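PDB 6AF0: Ctr9 protein from Myceliophthora thermophila, which probably takes part in binding the RNA polymerase II complex, this chain being the helical, tetratricopeptide-repeat-bearing part of a longer protein. Local coordinates for residues A[850-861]-A[886-897]. Numbering follows the deposited sequence.
Sequences LHFKFNVAFVQI and GLEEAIKILDEI
Q860 lays its side chain over the backbone of G886, as a knob among G886, E889, A890 and I893. With CG turned anti to its carbonyl carbon (chi1 -76°) and the chain extended beyond it, the side chain runs out over the G886 carbonyl, bringing NE2 3.5 Å from G886 CA and 3.7 Å from E889 CB. G886 has no side chain to stand between the amide and its backbone, while the glutamine CB lies against A890 and its CG over the carbonyl of G886. The amide forms no hydrogen bond with residues 886-897, so here it appears to act mainly through its shape. Cutting Q860 back to an alanine would probably open a gap over G886 and leave the hole lined by G886, E889, A890 and I893 without its knob.

I897 reaches in through its CD1, which lies against the backbone, 3.9 Å from L850 O and 3.8 Å from F854 N, and also touches F854 CB. I893 enters among K853, V856, A857 and Q860. Its two branches divide the work: CG2 rests on K853 CB at 3.6 Å, and CD1 meets V856 CG2 at 3.5 Å. A beta-branched residue suits this hole because it spreads to both walls. Between these larger residues A857 faces A890, and two alanines let the CA atoms come within 4.3 Å. K853 bends its methylene chain over I893 CG2 toward a long salt bridge, NZ to E896 OE1.

The segments run roughly antiparallel (139°) and belong to the successive helices 850-869 and 877-899, a helical hairpin near the C-terminal end of the chain. V856 and Q860 also touch helix 829-845, whereas L887 and L894 meet helix 907-934. Interlocking isoleucines, alanines and a shape-fitted glutamine amide, with one long charge pair, therefore join this hairpin, its fit set by side-chain shape more than by polar bonds.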
# COMPACT_ATOMS: atom_id res chain seq x y z
N LEU A 850 4.83 53.82 40.69
CA LEU A 850 5.66 54.10 41.85
C LEU A 850 6.84 53.18 41.94
O LEU A 850 7.97 53.62 42.14
CB LEU A 850 4.84 53.96 43.13
CG LEU A 850 5.21 54.95 44.25
CD1 LEU A 850 5.12 56.39 43.77
CD2 LEU A 850 4.27 54.74 45.42
N HIS A 851 6.58 51.90 41.80
CA HIS A 851 7.62 50.91 42.02
C HIS A 851 8.66 51.00 40.94
O HIS A 851 9.85 50.84 41.22
CB HIS A 851 7.07 49.50 42.06
CG HIS A 851 5.79 49.35 41.31
ND1 HIS A 851 5.71 48.78 40.07
CD2 HIS A 851 4.53 49.74 41.62
CE1 HIS A 851 4.46 48.81 39.64
NE2 HIS A 851 3.73 49.40 40.57
N PHE A 852 8.26 51.27 39.71
CA PHE A 852 9.23 51.15 38.62
C PHE A 852 10.33 52.16 38.87
O PHE A 852 11.51 51.90 38.60
CB PHE A 852 8.57 51.38 37.28
CG PHE A 852 7.63 50.28 36.89
CD1 PHE A 852 7.05 49.50 37.85
CD2 PHE A 852 7.33 50.03 35.57
CE1 PHE A 852 6.18 48.48 37.51
CE2 PHE A 852 6.47 49.02 35.23
CZ PHE A 852 5.89 48.24 36.20
N LYS A 853 9.91 53.30 39.41
CA LYS A 853 10.80 54.35 39.88
C LYS A 853 11.69 53.87 41.03
O LYS A 853 12.91 54.07 41.00
CB LYS A 853 9.99 55.57 40.31
CG LYS A 853 9.54 56.47 39.16
CD LYS A 853 9.48 57.93 39.61
CE LYS A 853 8.38 58.72 38.93
NZ LYS A 853 7.61 59.52 39.93
N PHE A 854 11.09 53.26 42.04
CA PHE A 854 11.87 52.61 43.10
C PHE A 854 12.94 51.69 42.52
O PHE A 854 14.08 51.71 42.96
CB PHE A 854 11.00 51.78 44.02
CG PHE A 854 11.75 51.15 45.15
CD1 PHE A 854 11.75 51.71 46.41
CD2 PHE A 854 12.48 49.98 44.95
CE1 PHE A 854 12.44 51.12 47.46
CE2 PHE A 854 13.18 49.40 46.00
CZ PHE A 854 13.17 49.97 47.25
N ASN A 855 12.60 50.90 41.52
CA ASN A 855 13.59 49.99 40.95
C ASN A 855 14.79 50.68 40.34
O ASN A 855 15.90 50.24 40.58
CB ASN A 855 12.96 49.04 39.93
CG ASN A 855 12.03 48.06 40.56
OD1 ASN A 855 11.81 48.10 41.77
ND2 ASN A 855 11.44 47.20 39.74
N VAL A 856 14.60 51.73 39.54
CA VAL A 856 15.76 52.41 38.93
C VAL A 856 16.61 52.93 40.06
O VAL A 856 17.82 52.85 40.02
CB VAL A 856 15.46 53.59 37.96
CG1 VAL A 856 15.02 53.08 36.58
CG2 VAL A 856 14.45 54.55 38.54
N ALA A 857 15.94 53.43 41.09
CA ALA A 857 16.62 53.98 42.25
C ALA A 857 17.46 52.91 42.98
O ALA A 857 18.69 53.06 43.10
CB ALA A 857 15.61 54.57 43.20
N PHE A 858 16.79 51.84 43.44
CA PHE A 858 17.45 50.68 44.07
C PHE A 858 18.67 50.25 43.26
O PHE A 858 19.79 50.24 43.75
CB PHE A 858 16.45 49.52 44.17
CG PHE A 858 16.94 48.36 45.00
CD1 PHE A 858 16.74 48.34 46.37
CD2 PHE A 858 17.59 47.30 44.41
CE1 PHE A 858 17.19 47.27 47.14
CE2 PHE A 858 18.05 46.24 45.16
CZ PHE A 858 17.85 46.22 46.53
N VAL A 859 18.47 49.91 42.00
CA VAL A 859 19.58 49.48 41.19
C VAL A 859 20.73 50.51 41.24
O VAL A 859 21.89 50.14 41.32
CB VAL A 859 19.17 49.18 39.73
CG1 VAL A 859 20.40 48.82 38.89
CG2 VAL A 859 18.17 48.04 39.68
N GLN A 860 20.42 51.80 41.19
CA GLN A 860 21.47 52.83 41.15
C GLN A 860 22.27 52.82 42.44
O GLN A 860 23.49 52.97 42.43
CB GLN A 860 20.89 54.23 40.92
CG GLN A 860 20.48 54.47 39.47
CD GLN A 860 19.71 55.76 39.28
OE1 GLN A 860 18.91 56.17 40.13
NE2 GLN A 860 19.94 56.40 38.15
N ILE A 861 21.56 52.63 43.54
CA ILE A 861 22.18 52.51 44.85
C ILE A 861 23.06 51.26 44.91
O ILE A 861 24.13 51.27 45.50
CB ILE A 861 21.13 52.48 45.96
CG1 ILE A 861 20.32 53.78 45.92
CG2 ILE A 861 21.75 52.36 47.32
CD1 ILE A 861 19.21 53.86 46.94
N GLY A 886 24.12 58.72 38.86
CA GLY A 886 23.01 57.79 39.14
C GLY A 886 22.54 57.86 40.59
O GLY A 886 21.35 57.85 40.87
N LEU A 887 23.48 57.95 41.52
CA LEU A 887 23.13 58.03 42.92
C LEU A 887 22.35 59.29 43.22
O LEU A 887 21.45 59.27 44.04
CB LEU A 887 24.36 57.97 43.81
CG LEU A 887 24.05 57.95 45.31
CD1 LEU A 887 23.21 56.74 45.69
CD2 LEU A 887 25.31 57.96 46.16
N GLU A 888 22.71 60.40 42.58
CA GLU A 888 21.97 61.63 42.82
C GLU A 888 20.56 61.41 42.35
O GLU A 888 19.61 61.65 43.08
CB GLU A 888 22.62 62.83 42.13
CG GLU A 888 23.90 63.35 42.79
CD GLU A 888 23.89 63.35 44.34
OE1 GLU A 888 23.01 63.98 44.97
OE2 GLU A 888 24.81 62.72 44.93
N GLU A 889 20.44 60.89 41.14
CA GLU A 889 19.14 60.65 40.54
C GLU A 889 18.32 59.89 41.57
O GLU A 889 17.23 60.33 41.92
CB GLU A 889 19.28 59.87 39.23
CG GLU A 889 18.09 59.93 38.27
CD GLU A 889 18.47 59.51 36.84
OE1 GLU A 889 19.66 59.66 36.43
OE2 GLU A 889 17.57 59.03 36.10
N ALA A 890 18.89 58.80 42.08
CA ALA A 890 18.24 57.90 43.03
C ALA A 890 17.73 58.62 44.25
O ALA A 890 16.57 58.49 44.60
CB ALA A 890 19.20 56.81 43.45
N ILE A 891 18.58 59.41 44.89
CA ILE A 891 18.15 60.17 46.08
C ILE A 891 16.89 60.99 45.77
O ILE A 891 15.96 61.03 46.58
CB ILE A 891 19.27 61.07 46.69
CG1 ILE A 891 19.70 62.19 45.74
CG2 ILE A 891 20.50 60.26 47.09
CD1 ILE A 891 19.10 63.54 46.06
N LYS A 892 16.84 61.61 44.58
CA LYS A 892 15.69 62.42 44.15
C LYS A 892 14.43 61.59 44.11
O LYS A 892 13.41 61.96 44.70
CB LYS A 892 15.92 63.02 42.77
CG LYS A 892 17.01 64.08 42.73
CD LYS A 892 17.28 64.54 41.31
CE LYS A 892 18.30 65.66 41.28
NZ LYS A 892 18.45 66.16 39.89
N ILE A 893 14.52 60.47 43.41
CA ILE A 893 13.38 59.59 43.19
C ILE A 893 12.85 59.05 44.52
O ILE A 893 11.66 59.12 44.79
CB ILE A 893 13.71 58.38 42.30
CG1 ILE A 893 14.51 58.78 41.06
CG2 ILE A 893 12.42 57.71 41.87
CD1 ILE A 893 14.81 57.65 40.09
N LEU A 894 13.75 58.53 45.34
CA LEU A 894 13.36 58.05 46.67
C LEU A 894 12.68 59.13 47.48
O LEU A 894 11.74 58.85 48.22
CB LEU A 894 14.58 57.59 47.47
CG LEU A 894 15.02 56.13 47.34
CD1 LEU A 894 15.72 55.93 46.02
CD2 LEU A 894 15.96 55.77 48.47
N ASP A 895 13.19 60.35 47.39
CA ASP A 895 12.69 61.45 48.21
C ASP A 895 11.26 61.76 47.81
O ASP A 895 10.39 61.88 48.66
CB ASP A 895 13.58 62.70 48.11
CG ASP A 895 14.75 62.67 49.09
OD1 ASP A 895 14.79 61.80 49.98
OD2 ASP A 895 15.62 63.54 48.95
N GLU A 896 11.03 61.85 46.50
CA GLU A 896 9.66 62.06 46.00
C GLU A 896 8.70 60.96 46.49
O GLU A 896 7.59 61.25 46.93
CB GLU A 896 9.60 62.22 44.47
CG GLU A 896 9.22 63.64 44.05
CD GLU A 896 8.95 63.81 42.56
OE1 GLU A 896 8.58 62.81 41.90
OE2 GLU A 896 9.10 64.94 42.03
N ILE A 897 9.15 59.71 46.42
CA ILE A 897 8.35 58.56 46.84
C ILE A 897 7.94 58.66 48.30
O ILE A 897 6.83 58.28 48.67
CB ILE A 897 9.11 57.23 46.65
CG1 ILE A 897 9.35 56.98 45.15
CG2 ILE A 897 8.33 56.09 47.29
CD1 ILE A 897 9.90 55.60 44.82